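Local coordinates for DSBA-like thioredoxin domain-containing protein (Nitrosomonas europaea, PDB 2IN3) that probably acts as a thiol-disulfide oxidoreductase or isomerase of the DsbA family, built on a thioredoxin fold with an inserted helical region, at residues I13-C18 with Y91-A96; C18-G23 with H72-Q77; W22-V27 with T193-I198; Q77-E82 with A121-Q126; V101-I106 with S147-V152. One frame throughout, in Å; residues are numbered along the deposited sequence.

Contact 1. Residues I13-C18 with Y91-A96; sequences IADPMC and YDTEPA
M17 and T93 bring the two backbones together, their CA atoms 6.3 Å apart, where a type I turn from D15 to C18 meets the loop that runs into helix 94-106. In thioredoxin folds this turn leads from the first strand to the active-site helix; here it ends at C18, the first cysteine of a CxxC that is probably the redox site. An Asx turn stiffens it, as D15 OD1 accepts M17 N through its anti lone pair at 2.7 Å. The same oxygen accepts a hydrogen bond from a water that also donates to T93 O, linking turn and loop. Nearby, P16 CG meets A96 CB at 3.9 Å. The selenomethionine M17 gives the largest share of buried surface. Its chain bends at the last torsion (chi3 81°), which sets CE over the centre of the Y91 ring, 4.0 Å from the centroid, while SE lies obliquely to the ring and touches D92 O. At the ring's far end Y91 OH donates to M17 O at a short 2.5 Å.

Contact 2. Residues C18-G23 with H72-Q77; sequences CSWCWG and HITTGQ. With PO4 (phosphate ion), chain B.
W20 and W22, on the first turns of helix 19-35, meet T74, T75 and Q77 at the end of helix 58-75. C18 sits at the N-cap, its SG accepting weakly from C21 N. S19 follows, turned to a phosphate ion, probably from the crystallisation liquor: its N and OG both donate to PO4 O3, OG at 2.7 Å, and H67 ND1 binds the same ion. W20 offers the edge of its ring, with T74 CG2 in plane beside it and T74 CB 3.9 Å from W20 CH2; T74 OG1 is bonded to S70 O. C21 completes a CxxC at a helix start, the thioredoxin-type pattern expected of a DsbA relative. W22 then grips Q77 twice. W22 O accepts from Q77 NE2 at 3.0 Å, and that nitrogen also lies 3.3 Å above the indole plane, offset toward the rim. Q77 CB sits over the five-membered ring, and the Q77 chain is bent at chi2 (-72°), with CG 3.2 Å from W22 O. T75 CG2 lies 3.6 Å from G23 O. T75 OG1 accepts from Q77 N in an ST turn and is hydrogen-bonded to V71 O; H72 ND1 donates to Q77 O at 2.8 Å.

Contact 3. Residues W22-V27 with T193-I198; sequences WGFAPV and TGYRPI. With EDO (1,2-ethanediol), chain F.
F24 and V27 stand opposite Y195 and I198, with CA separations of 6.0 Å and 5.4 Å, so that the kinked part of helix 19-35 runs past the loop joining strand 187-192 to helix 198-211. In thioredoxin-fold terms, the helix that starts at the CxxC is here packed against the connection into the last helix. F24 meets the loop with its rim: Y195 CD1 lies in the plane of the F24 ring, 3.7 Å from F24 CD1, and R196 O approaches the same edge, 3.4 Å from F24 CE1. F24 CG stands anti to the backbone N (chi1 -167°), and the ring edge meets both atoms. The Y195 ring crosses it obliquely, and its CE1 comes to 3.7 Å from G23 O; beyond the contact this ring also meets W20. V27 and I198 run alongside with opposite sense, V27 CG1 touching I198 CD1 at 3.8 Å, while that methyl also reaches V27 O. L201 of helix 198-211 packs on F24 and V27. At the far end of the loop T193 O accepts from an ethanediol, probably from the crystallisation liquor. No hydrogen bond spans the two segments, and R196 O, buried here, has no polar partner in the model; it is faced by the edge of the F24 ring and by V27 CG1, so the fit rests on the shape of apolar and aromatic groups.

Contact 4. Residues Q77-E82 with A121-Q126; sequences QPFTFE and AFYVGQ
T80 and Q126 carry the hydrogen bonds. T80 N donates almost straight to Y123 O (2.9 Å, 174°), and T80 OG1, anti to its own carbonyl carbon, gives a 2.7 Å bond to V124 O, lying in that carbonyl's plane on a lone pair. In return Q126 NE2 donates to E82 O at 2.8 Å and more weakly to T80 O, so one amide nitrogen clasps two loop carbonyls. A water donates to both T80 O and Y123 O and closes the pattern. Aromatic contact comes from F79, whose edge is turned toward the face of Y123 in an offset edge-to-face pair, centroids 5.1 Å apart and planes at 65°. Apolar packing adds P78 CG on V124 CG2 at 3.6 Å. The loop after helix 58-75 thus binds carbonyls at the C-terminal end of helix 111-123, and F79 and Y123 join W22 and W68 in an aromatic cluster beside the probable CxxC site of this DsbA-like thioredoxin fold.

Contact 5. Residues V101-I106 with S147-V152; sequences VSVSLI and SRFTPV
S102 O takes two backbone N-H groups of its own helix, from I106 at 3.2 Å and, weakly, from L105 at 3.1 Å, and all three of these residues touch V152 of the facing helix. S102 CB lies 3.6 Å from V152 CG1, while S102 OG is turned back to a hydrogen bond with R98 O. L105 CD1 also touches V152 CG1, at 3.9 Å. I106 CG1 faces V152 CG2. The two helical segments cross at 126° between their N-to-C directions, with axes 9.5 Å apart at closest approach. They belong to helices 94-106 and 146-154, part of the helical region that DsbA-like proteins insert into the thioredoxin fold, and lie well away from the CxxC. I106 uses its branches separately: CD1 presses on the backbone at F149, 3.7 Å from F149 CA, and CG2 sits over one face of the R148 guanidinium, 3.5 Å from both R148 NH1 and R148 NH2. The bend at chi3 of R148 (85°) turns NE out of line with the chain before the flat group meets that methyl, and R148 NH1 has a further, long and weak ion pair with E107. Deeper in, the F149 ring presents its edge to V103 CG2, with V103 CG2 and F149 CE1 4.1 Å apart; I144 and helix 132-141 also touch the F149 side chain.

Overall arrangement
Contacts 1 to 4 gather around the start of helix 19-35, where C18 and C21 form the probable redox site. Contact 1 involves the turn before it, contacts 2 and 3 sit on successive parts of the helix with centres about 8 Å apart, and Y195 of contact 3 touches W20 of contact 2. Contact 4, centred about 11 Å from contact 2, is tied to it by W22 NE1 to P78 O at 2.8 Å, and its Y123 OH comes 3.1 Å from S19 N, beside the phosphate bound at S19. Contact 5 shares helix 94-106 with contact 1 but lies about 28 Å, centre to centre, from contact 2, inside the helical insertion and on the other side of the chain's centre.

Contact 1. Residues I13-C18 with Y91-A96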
# COMPACT_ATOMS: atom_id res chain seq x y z
N ILE A 13 -1.20 -6.47 1.55
CA ILE A 13 -0.04 -6.51 0.68
C ILE A 13 -0.35 -5.59 -0.48
O ILE A 13 -1.22 -5.89 -1.33
CB ILE A 13 0.29 -7.95 0.19
CG1 ILE A 13 0.53 -8.89 1.40
CG2 ILE A 13 1.51 -7.93 -0.71
CD1 ILE A 13 0.65 -10.37 1.06
N ALA A 14 0.35 -4.47 -0.50
CA ALA A 14 -0.03 -3.34 -1.35
C ALA A 14 1.13 -2.42 -1.60
O ALA A 14 2.12 -2.44 -0.86
CB ALA A 14 -1.19 -2.58 -0.75
N ASP A 15 1.01 -1.63 -2.65
CA ASP A 15 2.00 -0.64 -3.02
C ASP A 15 1.24 0.68 -3.22
O ASP A 15 0.21 0.69 -3.90
CB ASP A 15 2.63 -1.05 -4.35
CG ASP A 15 3.79 -0.17 -4.75
OD1 ASP A 15 3.57 1.04 -4.97
OD2 ASP A 15 4.93 -0.69 -4.82
N PRO A 16 1.73 1.79 -2.62
CA PRO A 16 1.12 3.12 -2.76
C PRO A 16 0.94 3.57 -4.23
O PRO A 16 0.07 4.41 -4.50
CB PRO A 16 2.16 4.06 -2.12
CG PRO A 16 2.98 3.22 -1.27
CD PRO A 16 2.97 1.83 -1.83
N MSE A 17 1.77 3.06 -5.14
CA MSE A 17 1.63 3.40 -6.58
C MSE A 17 0.94 2.34 -7.43
O MSE A 17 1.13 2.28 -8.63
CB MSE A 17 2.98 3.78 -7.21
CG MSE A 17 3.59 5.00 -6.53
SE MSE A 17 5.48 5.23 -6.88
CE MSE A 17 5.41 6.06 -8.65
N CYS A 18 0.11 1.54 -6.77
CA CYS A 18 -0.80 0.61 -7.40
C CYS A 18 -2.23 1.20 -7.36
O CYS A 18 -2.73 1.52 -6.28
CB CYS A 18 -0.73 -0.72 -6.65
SG CYS A 18 -2.08 -1.86 -7.04
N TYR A 91 8.81 5.52 -12.95
CA TYR A 91 7.84 4.84 -12.10
C TYR A 91 8.54 3.93 -11.06
O TYR A 91 8.39 2.70 -11.08
CB TYR A 91 6.84 4.07 -12.98
CG TYR A 91 5.46 3.98 -12.36
CD1 TYR A 91 4.42 4.80 -12.80
CD2 TYR A 91 5.21 3.10 -11.31
CE1 TYR A 91 3.15 4.72 -12.22
CE2 TYR A 91 3.95 3.02 -10.71
CZ TYR A 91 2.94 3.83 -11.17
OH TYR A 91 1.71 3.75 -10.57
N ASP A 92 9.30 4.55 -10.15
CA ASP A 92 10.04 3.84 -9.10
C ASP A 92 9.23 3.71 -7.82
O ASP A 92 9.05 4.69 -7.08
CB ASP A 92 11.39 4.52 -8.80
CG ASP A 92 12.22 3.76 -7.76
OD1 ASP A 92 11.91 2.57 -7.47
OD2 ASP A 92 13.19 4.34 -7.22
N THR A 93 8.73 2.50 -7.56
CA THR A 93 7.83 2.29 -6.43
C THR A 93 8.57 2.01 -5.10
O THR A 93 7.95 2.02 -4.03
CB THR A 93 6.81 1.16 -6.71
OG1 THR A 93 7.51 -0.06 -6.92
CG2 THR A 93 5.97 1.43 -7.99
N GLU A 94 9.88 1.80 -5.13
CA GLU A 94 10.59 1.40 -3.92
C GLU A 94 10.64 2.45 -2.80
O GLU A 94 10.47 2.09 -1.62
CB GLU A 94 11.99 0.81 -4.23
CG GLU A 94 12.70 0.19 -3.04
CD GLU A 94 13.46 1.21 -2.21
OE1 GLU A 94 13.70 2.32 -2.74
OE2 GLU A 94 13.84 0.91 -1.05
N PRO A 95 10.99 3.72 -3.13
CA PRO A 95 11.06 4.69 -2.03
C PRO A 95 9.75 4.88 -1.24
O PRO A 95 9.81 5.00 -0.02
CB PRO A 95 11.46 5.99 -2.74
CG PRO A 95 12.33 5.48 -3.89
CD PRO A 95 11.50 4.32 -4.38
N ALA A 96 8.60 4.89 -1.91
CA ALA A 96 7.34 5.05 -1.20
C ALA A 96 7.11 3.83 -0.31
O ALA A 96 6.67 3.97 0.83
CB ALA A 96 6.17 5.25 -2.19
O HOH W 1 5.23 3.13 -4.53

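Contact 2. Residues C18-G23 with H72-Q77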
# COMPACT_ATOMS: atom_id res chain seq x y z
N CYS A 18 0.11 1.54 -6.77
CA CYS A 18 -0.80 0.61 -7.40
C CYS A 18 -2.23 1.20 -7.36
O CYS A 18 -2.73 1.52 -6.28
CB CYS A 18 -0.73 -0.72 -6.65
SG CYS A 18 -2.08 -1.86 -7.04
N SER A 19 -2.85 1.39 -8.53
CA SER A 19 -4.10 2.16 -8.62
C SER A 19 -5.26 1.41 -8.00
O SER A 19 -6.09 2.02 -7.35
CB SER A 19 -4.41 2.60 -10.05
OG SER A 19 -4.53 1.50 -10.94
N TRP A 20 -5.34 0.10 -8.20
CA TRP A 20 -6.40 -0.68 -7.54
C TRP A 20 -6.25 -0.72 -6.02
O TRP A 20 -7.25 -0.94 -5.30
CB TRP A 20 -6.53 -2.09 -8.12
CG TRP A 20 -7.34 -2.08 -9.41
CD1 TRP A 20 -6.88 -2.22 -10.68
CD2 TRP A 20 -8.75 -1.90 -9.51
NE1 TRP A 20 -7.92 -2.15 -11.58
CE2 TRP A 20 -9.09 -1.97 -10.88
CE3 TRP A 20 -9.78 -1.69 -8.57
CZ2 TRP A 20 -10.40 -1.80 -11.35
CZ3 TRP A 20 -11.09 -1.52 -9.04
CH2 TRP A 20 -11.38 -1.59 -10.41
N CYS A 21 -5.02 -0.53 -5.53
CA CYS A 21 -4.80 -0.36 -4.08
C CYS A 21 -5.46 0.94 -3.62
O CYS A 21 -6.11 0.97 -2.54
CB CYS A 21 -3.28 -0.36 -3.74
SG CYS A 21 -2.55 -2.05 -3.97
N TRP A 22 -5.30 2.02 -4.39
CA TRP A 22 -6.05 3.26 -4.09
C TRP A 22 -7.57 3.03 -4.21
O TRP A 22 -8.34 3.52 -3.39
CB TRP A 22 -5.59 4.36 -5.00
CG TRP A 22 -6.21 5.73 -4.88
CD1 TRP A 22 -6.63 6.54 -5.92
CD2 TRP A 22 -6.32 6.53 -3.69
NE1 TRP A 22 -7.04 7.77 -5.43
CE2 TRP A 22 -6.86 7.79 -4.07
CE3 TRP A 22 -6.05 6.29 -2.34
CZ2 TRP A 22 -7.12 8.81 -3.15
CZ3 TRP A 22 -6.30 7.32 -1.42
CH2 TRP A 22 -6.84 8.55 -1.83
N GLY A 23 -8.02 2.27 -5.21
CA GLY A 23 -9.45 1.92 -5.30
C GLY A 23 -9.94 1.22 -4.04
O GLY A 23 -11.09 1.38 -3.62
N HIS A 72 -11.38 4.71 -10.95
CA HIS A 72 -12.21 5.88 -10.69
C HIS A 72 -13.70 5.59 -10.88
O HIS A 72 -14.51 5.87 -10.01
CB HIS A 72 -11.81 7.05 -11.58
CG HIS A 72 -12.63 8.27 -11.34
ND1 HIS A 72 -12.67 8.88 -10.10
CD2 HIS A 72 -13.46 8.97 -12.14
CE1 HIS A 72 -13.50 9.91 -10.16
NE2 HIS A 72 -13.98 9.99 -11.39
N ILE A 73 -14.07 5.00 -12.01
CA ILE A 73 -15.50 4.81 -12.26
C ILE A 73 -16.11 3.68 -11.43
O ILE A 73 -17.29 3.72 -11.10
CB ILE A 73 -15.84 4.68 -13.74
CG1 ILE A 73 -15.31 3.38 -14.34
CG2 ILE A 73 -15.38 5.94 -14.52
CD1 ILE A 73 -15.86 3.18 -15.76
N THR A 74 -15.28 2.71 -11.02
CA THR A 74 -15.74 1.58 -10.21
C THR A 74 -15.89 1.93 -8.72
O THR A 74 -16.84 1.49 -8.05
CB THR A 74 -14.74 0.39 -10.33
OG1 THR A 74 -14.68 -0.03 -11.70
CG2 THR A 74 -15.14 -0.82 -9.42
N THR A 75 -14.96 2.74 -8.23
CA THR A 75 -14.85 3.00 -6.79
C THR A 75 -15.11 4.45 -6.40
O THR A 75 -15.30 4.75 -5.21
CB THR A 75 -13.43 2.63 -6.22
OG1 THR A 75 -12.45 3.59 -6.65
CG2 THR A 75 -13.02 1.20 -6.65
N GLY A 76 -15.05 5.35 -7.37
CA GLY A 76 -15.17 6.76 -7.04
C GLY A 76 -13.92 7.42 -6.48
O GLY A 76 -13.96 8.62 -6.20
N GLN A 77 -12.81 6.67 -6.32
CA GLN A 77 -11.57 7.25 -5.78
C GLN A 77 -11.01 8.25 -6.79
O GLN A 77 -11.10 8.00 -7.98
CB GLN A 77 -10.53 6.19 -5.43
CG GLN A 77 -10.87 5.39 -4.17
CD GLN A 77 -10.68 6.24 -2.91
OE1 GLN A 77 -11.55 7.00 -2.53
NE2 GLN A 77 -9.55 6.07 -2.25
P PO4 B . -1.51 -0.14 -11.97
O1 PO4 B . -1.42 0.06 -13.46
O2 PO4 B . -0.24 -0.71 -11.38
O3 PO4 B . -1.85 1.17 -11.33
O4 PO4 B . -2.58 -1.20 -11.73

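Contact 3. Residues W22-V27 with T193-I198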
# COMPACT_ATOMS: atom_id res chain seq x y z
N TRP A 22 -5.30 2.02 -4.39
CA TRP A 22 -6.05 3.26 -4.09
C TRP A 22 -7.57 3.03 -4.21
O TRP A 22 -8.34 3.52 -3.39
CB TRP A 22 -5.59 4.36 -5.00
CG TRP A 22 -6.21 5.73 -4.88
CD1 TRP A 22 -6.63 6.54 -5.92
CD2 TRP A 22 -6.32 6.53 -3.69
NE1 TRP A 22 -7.04 7.77 -5.43
CE2 TRP A 22 -6.86 7.79 -4.07
CE3 TRP A 22 -6.05 6.29 -2.34
CZ2 TRP A 22 -7.12 8.81 -3.15
CZ3 TRP A 22 -6.30 7.32 -1.42
CH2 TRP A 22 -6.84 8.55 -1.83
N GLY A 23 -8.02 2.27 -5.21
CA GLY A 23 -9.45 1.92 -5.30
C GLY A 23 -9.94 1.22 -4.04
O GLY A 23 -11.09 1.38 -3.62
N PHE A 24 -9.05 0.44 -3.44
CA PHE A 24 -9.38 -0.44 -2.32
C PHE A 24 -9.19 0.27 -0.98
O PHE A 24 -9.57 -0.28 0.06
CB PHE A 24 -8.42 -1.64 -2.40
CG PHE A 24 -8.79 -2.82 -1.52
CD1 PHE A 24 -9.89 -3.59 -1.81
CD2 PHE A 24 -7.98 -3.15 -0.42
CE1 PHE A 24 -10.21 -4.72 -1.03
CE2 PHE A 24 -8.26 -4.28 0.36
CZ PHE A 24 -9.38 -5.07 0.05
N ALA A 25 -8.60 1.47 -0.99
CA ALA A 25 -8.34 2.17 0.30
C ALA A 25 -9.60 2.28 1.21
O ALA A 25 -9.50 2.02 2.42
CB ALA A 25 -7.63 3.51 0.10
N PRO A 26 -10.78 2.66 0.65
CA PRO A 26 -11.97 2.68 1.52
C PRO A 26 -12.36 1.31 2.09
O PRO A 26 -12.96 1.24 3.17
CB PRO A 26 -13.08 3.19 0.58
CG PRO A 26 -12.35 4.01 -0.44
CD PRO A 26 -11.11 3.18 -0.70
N VAL A 27 -12.06 0.23 1.36
CA VAL A 27 -12.47 -1.12 1.77
C VAL A 27 -11.57 -1.57 2.93
O VAL A 27 -12.04 -2.04 3.98
CB VAL A 27 -12.33 -2.11 0.60
CG1 VAL A 27 -12.68 -3.56 1.05
CG2 VAL A 27 -13.19 -1.66 -0.58
N THR A 193 -6.72 -11.78 -3.78
CA THR A 193 -5.53 -11.31 -4.51
C THR A 193 -5.82 -10.26 -5.56
O THR A 193 -5.34 -10.37 -6.70
CB THR A 193 -4.79 -12.42 -5.25
OG1 THR A 193 -5.69 -13.00 -6.19
CG2 THR A 193 -4.28 -13.47 -4.30
N GLY A 194 -6.60 -9.25 -5.20
CA GLY A 194 -7.07 -8.24 -6.13
C GLY A 194 -8.16 -7.47 -5.43
O GLY A 194 -8.63 -7.89 -4.37
N TYR A 195 -8.53 -6.33 -6.00
CA TYR A 195 -9.66 -5.54 -5.48
C TYR A 195 -10.93 -6.40 -5.44
O TYR A 195 -11.26 -7.09 -6.41
CB TYR A 195 -9.94 -4.33 -6.39
CG TYR A 195 -11.23 -3.59 -6.04
CD1 TYR A 195 -11.26 -2.55 -5.09
CD2 TYR A 195 -12.43 -3.94 -6.66
CE1 TYR A 195 -12.47 -1.90 -4.76
CE2 TYR A 195 -13.62 -3.29 -6.36
CZ TYR A 195 -13.63 -2.28 -5.40
OH TYR A 195 -14.84 -1.67 -5.15
N ARG A 196 -11.64 -6.37 -4.31
CA ARG A 196 -13.02 -6.90 -4.27
C ARG A 196 -13.81 -5.95 -3.37
O ARG A 196 -13.22 -5.29 -2.51
CB ARG A 196 -13.07 -8.36 -3.74
CG ARG A 196 -12.42 -9.42 -4.67
CD ARG A 196 -12.58 -10.88 -4.19
NE ARG A 196 -13.93 -11.38 -4.50
CZ ARG A 196 -14.45 -12.54 -4.10
NH1 ARG A 196 -15.70 -12.85 -4.43
NH2 ARG A 196 -13.74 -13.41 -3.38
N PRO A 197 -15.13 -5.86 -3.57
CA PRO A 197 -15.97 -5.02 -2.70
C PRO A 197 -16.00 -5.49 -1.24
O PRO A 197 -15.71 -6.65 -0.95
CB PRO A 197 -17.36 -5.12 -3.33
CG PRO A 197 -17.11 -5.56 -4.75
CD PRO A 197 -15.91 -6.45 -4.68
N ILE A 198 -16.34 -4.57 -0.34
CA ILE A 198 -16.39 -4.84 1.11
C ILE A 198 -17.31 -6.02 1.46
O ILE A 198 -17.03 -6.78 2.40
CB ILE A 198 -16.75 -3.53 1.91
CG1 ILE A 198 -16.57 -3.67 3.41
CG2 ILE A 198 -18.18 -3.07 1.65
CD1 ILE A 198 -15.18 -3.97 3.87
C1 EDO F . -8.49 -10.97 -10.61
O1 EDO F . -8.63 -9.64 -10.10
C2 EDO F . -7.25 -11.64 -9.97
O2 EDO F . -7.42 -11.73 -8.54

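Contact 4. Residues Q77-E82 with A121-Q126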
# COMPACT_ATOMS: atom_id res chain seq x y z
N GLN A 77 -12.81 6.67 -6.32
CA GLN A 77 -11.57 7.25 -5.78
C GLN A 77 -11.01 8.25 -6.79
O GLN A 77 -11.10 8.00 -7.98
CB GLN A 77 -10.53 6.19 -5.43
CG GLN A 77 -10.87 5.39 -4.17
CD GLN A 77 -10.68 6.24 -2.91
OE1 GLN A 77 -11.55 7.00 -2.53
NE2 GLN A 77 -9.55 6.07 -2.25
N PRO A 78 -10.53 9.42 -6.31
CA PRO A 78 -10.17 10.50 -7.25
C PRO A 78 -8.80 10.29 -7.93
O PRO A 78 -7.89 9.69 -7.34
CB PRO A 78 -10.14 11.74 -6.33
CG PRO A 78 -9.71 11.16 -4.97
CD PRO A 78 -10.39 9.82 -4.89
N PHE A 79 -8.67 10.80 -9.16
CA PHE A 79 -7.39 10.87 -9.88
C PHE A 79 -7.39 12.20 -10.62
O PHE A 79 -8.43 12.64 -11.08
CB PHE A 79 -7.26 9.75 -10.93
CG PHE A 79 -7.22 8.34 -10.37
CD1 PHE A 79 -6.01 7.67 -10.25
CD2 PHE A 79 -8.40 7.68 -10.04
CE1 PHE A 79 -5.95 6.36 -9.79
CE2 PHE A 79 -8.37 6.37 -9.54
CZ PHE A 79 -7.16 5.71 -9.40
N THR A 80 -6.22 12.82 -10.74
CA THR A 80 -6.04 13.99 -11.60
C THR A 80 -5.46 13.52 -12.91
O THR A 80 -4.32 13.07 -12.97
CB THR A 80 -5.14 15.03 -10.95
OG1 THR A 80 -5.62 15.29 -9.64
CG2 THR A 80 -5.15 16.33 -11.76
N PHE A 81 -6.28 13.57 -13.95
CA PHE A 81 -5.91 12.98 -15.22
C PHE A 81 -5.15 13.99 -16.06
O PHE A 81 -4.31 13.61 -16.87
CB PHE A 81 -7.14 12.47 -15.97
CG PHE A 81 -7.71 11.23 -15.38
CD1 PHE A 81 -7.09 10.02 -15.58
CD2 PHE A 81 -8.84 11.27 -14.59
CE1 PHE A 81 -7.61 8.86 -15.02
CE2 PHE A 81 -9.36 10.11 -14.03
CZ PHE A 81 -8.75 8.91 -14.24
N GLU A 82 -5.46 15.27 -15.87
CA GLU A 82 -4.82 16.35 -16.63
C GLU A 82 -3.31 16.34 -16.35
O GLU A 82 -2.89 16.41 -15.20
CB GLU A 82 -5.42 17.71 -16.27
CG GLU A 82 -6.87 17.93 -16.72
CD GLU A 82 -7.89 17.09 -15.93
OE1 GLU A 82 -7.61 16.71 -14.75
OE2 GLU A 82 -8.97 16.80 -16.51
N ALA A 121 -1.33 11.96 -2.59
CA ALA A 121 -0.35 12.93 -3.06
C ALA A 121 0.05 12.60 -4.49
O ALA A 121 0.33 13.50 -5.28
CB ALA A 121 0.85 12.97 -2.15
N PHE A 122 0.14 11.31 -4.77
CA PHE A 122 0.48 10.83 -6.09
C PHE A 122 -0.69 10.95 -7.09
O PHE A 122 -0.59 11.65 -8.11
CB PHE A 122 0.96 9.39 -5.99
CG PHE A 122 1.37 8.79 -7.32
CD1 PHE A 122 2.36 9.40 -8.10
CD2 PHE A 122 0.81 7.61 -7.75
CE1 PHE A 122 2.76 8.83 -9.33
CE2 PHE A 122 1.19 7.04 -8.98
CZ PHE A 122 2.15 7.65 -9.76
N TYR A 123 -1.80 10.27 -6.80
CA TYR A 123 -2.91 10.21 -7.77
C TYR A 123 -3.65 11.52 -7.97
O TYR A 123 -4.06 11.86 -9.10
CB TYR A 123 -3.87 9.08 -7.43
CG TYR A 123 -3.22 7.72 -7.60
CD1 TYR A 123 -2.73 7.32 -8.85
CD2 TYR A 123 -3.06 6.85 -6.52
CE1 TYR A 123 -2.12 6.09 -9.02
CE2 TYR A 123 -2.42 5.59 -6.68
CZ TYR A 123 -1.99 5.24 -7.96
OH TYR A 123 -1.35 4.05 -8.16
N VAL A 124 -3.79 12.29 -6.89
CA VAL A 124 -4.51 13.56 -6.94
C VAL A 124 -3.52 14.70 -7.02
O VAL A 124 -3.63 15.56 -7.90
CB VAL A 124 -5.46 13.72 -5.72
CG1 VAL A 124 -6.26 15.04 -5.78
CG2 VAL A 124 -6.40 12.49 -5.63
N GLY A 125 -2.54 14.71 -6.12
CA GLY A 125 -1.60 15.82 -6.03
C GLY A 125 -0.62 15.86 -7.19
O GLY A 125 -0.01 16.89 -7.46
N GLN A 126 -0.45 14.71 -7.88
CA GLN A 126 0.56 14.55 -8.94
C GLN A 126 1.97 14.79 -8.42
O GLN A 126 2.84 15.34 -9.12
CB GLN A 126 0.25 15.47 -10.13
CG GLN A 126 -1.12 15.21 -10.70
CD GLN A 126 -1.34 15.85 -12.04
OE1 GLN A 126 -1.10 17.03 -12.22
NE2 GLN A 126 -1.82 15.06 -12.99
O HOH W 2 -2.33 12.18 -11.16

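Contact 5. Residues V101-I106 with S147-V152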
# COMPACT_ATOMS: atom_id res chain seq x y z
N VAL A 101 7.47 1.46 5.42
CA VAL A 101 8.25 0.59 6.31
C VAL A 101 8.83 1.44 7.43
O VAL A 101 8.76 1.06 8.60
CB VAL A 101 9.39 -0.18 5.57
CG1 VAL A 101 10.35 -0.90 6.58
CG2 VAL A 101 8.78 -1.18 4.57
N SER A 102 9.40 2.59 7.07
CA SER A 102 9.97 3.53 8.03
C SER A 102 8.98 3.98 9.11
O SER A 102 9.33 3.99 10.30
CB SER A 102 10.53 4.78 7.32
OG SER A 102 11.61 4.45 6.46
N VAL A 103 7.77 4.35 8.70
CA VAL A 103 6.74 4.79 9.64
C VAL A 103 6.32 3.61 10.55
O VAL A 103 6.05 3.80 11.74
CB VAL A 103 5.53 5.39 8.89
CG1 VAL A 103 4.34 5.61 9.85
CG2 VAL A 103 5.95 6.71 8.19
N SER A 104 6.33 2.40 10.01
CA SER A 104 6.05 1.22 10.83
C SER A 104 7.05 1.04 12.00
O SER A 104 6.68 0.50 13.04
CB SER A 104 5.98 -0.07 9.99
OG SER A 104 7.27 -0.56 9.69
N LEU A 105 8.30 1.50 11.82
CA LEU A 105 9.34 1.45 12.85
C LEU A 105 9.22 2.61 13.85
O LEU A 105 9.65 2.51 15.01
CB LEU A 105 10.73 1.50 12.18
CG LEU A 105 11.01 0.41 11.14
CD1 LEU A 105 12.34 0.55 10.43
CD2 LEU A 105 10.90 -0.94 11.79
N ILE A 106 8.67 3.72 13.37
CA ILE A 106 8.52 4.93 14.18
C ILE A 106 7.21 4.94 14.98
O ILE A 106 7.22 5.09 16.21
CB ILE A 106 8.62 6.22 13.31
CG1 ILE A 106 9.96 6.25 12.57
CG2 ILE A 106 8.46 7.48 14.21
CD1 ILE A 106 10.06 7.34 11.52
N SER A 147 13.16 14.98 11.67
CA SER A 147 14.31 14.49 12.42
C SER A 147 14.18 13.01 12.85
O SER A 147 15.20 12.36 13.13
CB SER A 147 14.56 15.39 13.67
OG SER A 147 13.41 15.19 14.57
N ARG A 148 12.93 12.47 12.88
CA ARG A 148 12.74 11.06 13.17
C ARG A 148 12.63 10.27 11.86
O ARG A 148 13.28 9.24 11.69
CB ARG A 148 11.54 10.82 14.12
CG ARG A 148 11.78 11.30 15.57
CD ARG A 148 10.47 11.66 16.32
NE ARG A 148 9.79 10.52 16.95
CZ ARG A 148 8.57 10.05 16.67
NH1 ARG A 148 7.80 10.60 15.71
NH2 ARG A 148 8.10 9.01 17.35
N PHE A 149 11.83 10.80 10.92
CA PHE A 149 11.59 10.12 9.64
C PHE A 149 12.81 9.96 8.74
O PHE A 149 13.04 8.87 8.21
CB PHE A 149 10.48 10.81 8.83
CG PHE A 149 10.22 10.15 7.50
CD1 PHE A 149 9.39 9.05 7.41
CD2 PHE A 149 10.85 10.62 6.34
CE1 PHE A 149 9.15 8.41 6.17
CE2 PHE A 149 10.62 9.99 5.11
CZ PHE A 149 9.76 8.89 5.03
N THR A 150 13.55 11.05 8.51
CA THR A 150 14.62 11.01 7.51
C THR A 150 15.77 10.03 7.83
O THR A 150 16.16 9.24 6.96
CB THR A 150 15.16 12.41 7.14
OG1 THR A 150 14.09 13.20 6.60
CG2 THR A 150 16.25 12.32 6.08
N PRO A 151 16.32 10.05 9.07
CA PRO A 151 17.35 9.03 9.39
C PRO A 151 16.86 7.58 9.16
O PRO A 151 17.63 6.75 8.62
CB PRO A 151 17.64 9.27 10.87
CG PRO A 151 17.32 10.73 11.08
CD PRO A 151 16.10 10.96 10.21
N VAL A 152 15.62 7.29 9.56
CA VAL A 152 15.05 5.95 9.37
C VAL A 152 14.91 5.61 7.88
O VAL A 152 15.39 4.56 7.45
CB VAL A 152 13.72 5.74 10.18
CG1 VAL A 152 13.08 4.36 9.88
CG2 VAL A 152 14.00 5.90 11.69